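Local coordinates for bacteriohemerythrin (Methylococcus capsulatus, PDB 4XPX), which binds oxygen reversibly at a two-iron site and may store it or deliver it to oxygen-requiring enzymes, at residues T12-G15 against F16-D19. Residues are numbered along the deposited sequence; the frame is centred on the assembly and turned at random.
Sequences TNVG and FADD
Asp18, in the first turn of helix 15-34, reaches back over the start of its own helix to Thr12 in the preceding loop, at the N-terminal end of one helix of the hemerythrin four-helix bundle. Its CB lies against the backbone oxygens of Val14 and Gly15. With CG beside the backbone N (chi1 -68°), the carboxylate turns toward the loop, and Asp18 CG passes 3.4 Å from Val14 O. At the tip the two oxygens part company. Asp18 OD1 takes two bonds from one residue: Thr12 N comes in on the syn lone pair at 3.0 Å, while Thr12 OG1 donates at 2.9 Å from well above the carboxylate plane. OD2 receives a bond from a water that also accepts from Asn13 N, so the carboxylate is tied to two successive loop amides, one directly and one through solvent. These donors would be expected to favour its charged form.

The Thr12 hydroxyl works both ways. While donating its hydrogen bond to Asp18 OD1, it accepts one from Val14 N, closing an ST turn just ahead of the helix. Val14 is the N-cap residue, and its O receives the first regular helical bond, from Asp18 N, nearly straight at 173°; Asp19 N to Gly15 O follows.

On the apolar side, Val14 CG1, anti to the backbone N (chi1 180°), runs alongside Phe16 and meets its ring obliquely, 3.5 Å from CE1. Tyr124 covers Thr12, Val14 and Ala17, and Thr12 also lies close to the iron ligands His21 and Asp121, so the turn borders the diiron centre. A second water donates to both Gly15 O and Asp19 OD1, the latter at 2.7 Å.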
loop_
_atom_site.group_PDB
_atom_site.type_symbol
_atom_site.label_atom_id
_atom_site.label_comp_id
_atom_site.label_asym_id
_atom_site.label_seq_id
_atom_site.Cartn_x
_atom_site.Cartn_y
_atom_site.Cartn_z
ATOM N N THR A 12 10.551 -7.162 -6.991
ATOM C CA THR A 12 11.587 -6.222 -6.630
ATOM C C THR A 12 12.928 -6.837 -6.466
ATOM O O THR A 12 13.923 -6.092 -6.312
ATOM C CB THR A 12 11.254 -5.469 -5.342
ATOM O OG1 THR A 12 11.276 -6.388 -4.256
ATOM C CG2 THR A 12 9.957 -4.694 -5.435
ATOM N N ASN A 13 13.044 -8.061 -6.401
ATOM C CA ASN A 13 14.195 -8.885 -6.043
ATOM C C ASN A 13 14.570 -8.714 -4.594
ATOM O O ASN A 13 15.711 -9.131 -4.205
ATOM C CB ASN A 13 15.390 -8.563 -6.942
ATOM C CG ASN A 13 16.508 -9.578 -6.812
ATOM O OD1 ASN A 13 16.265 -10.755 -6.548
ATOM N ND2 ASN A 13 17.743 -9.126 -6.996
ATOM N N VAL A 14 13.613 -8.220 -3.728
ATOM C CA VAL A 14 13.824 -8.002 -2.300
ATOM C C VAL A 14 12.757 -8.817 -1.606
ATOM O O VAL A 14 11.524 -8.516 -1.704
ATOM C CB VAL A 14 13.743 -6.535 -1.915
ATOM C CG1 VAL A 14 13.966 -6.373 -0.429
ATOM C CG2 VAL A 14 14.781 -5.742 -2.709
ATOM N N GLY A 15 13.146 -9.906 -0.921
ATOM C CA GLY A 15 12.112 -10.874 -0.437
ATOM C C GLY A 15 11.131 -10.253 0.525
ATOM O O GLY A 15 9.906 -10.496 0.365
ATOM N N PHE A 16 11.554 -9.467 1.508
ATOM C CA PHE A 16 10.592 -8.976 2.477
ATOM C C PHE A 16 9.591 -8.089 1.780
ATOM O O PHE A 16 8.396 -8.074 2.196
ATOM C CB PHE A 16 11.214 -8.293 3.675
ATOM C CG PHE A 16 11.634 -6.827 3.432
ATOM C CD1 PHE A 16 12.947 -6.516 3.031
ATOM C CD2 PHE A 16 10.719 -5.711 3.564
ATOM C CE1 PHE A 16 13.304 -5.203 2.764
ATOM C CE2 PHE A 16 11.111 -4.440 3.303
ATOM C CZ PHE A 16 12.402 -4.173 2.963
ATOM N N ALA A 17 10.025 -7.301 0.827
ATOM C CA ALA A 17 9.171 -6.372 0.175
ATOM C C ALA A 17 8.176 -7.056 -0.680
ATOM O O ALA A 17 6.965 -6.722 -0.693
ATOM C CB ALA A 17 9.981 -5.394 -0.653
ATOM N N ASP A 18 8.585 -8.052 -1.441
ATOM C CA ASP A 18 7.647 -8.828 -2.221
ATOM C C ASP A 18 6.579 -9.467 -1.341
ATOM O O ASP A 18 5.389 -9.478 -1.697
ATOM C CB ASP A 18 8.344 -9.914 -3.007
ATOM C CG ASP A 18 9.240 -9.365 -4.146
ATOM O OD1 ASP A 18 9.117 -8.263 -4.614
ATOM O OD2 ASP A 18 10.084 -10.242 -4.576
ATOM N N ASP A 19 6.982 -10.011 -0.186
ATOM C CA ASP A 19 6.018 -10.634 0.705
ATOM C C ASP A 19 5.027 -9.641 1.260
ATOM O O ASP A 19 3.792 -9.918 1.315
ATOM C CB ASP A 19 6.753 -11.305 1.860
ATOM C CG ASP A 19 7.461 -12.568 1.441
ATOM O OD1 ASP A 19 7.183 -13.123 0.363
ATOM O OD2 ASP A 19 8.398 -12.941 2.219
HETATM O O HOH W 1 11.238 -10.264 -7.016
HETATM O O HOH W 2 9.473 -13.166 -1.147
#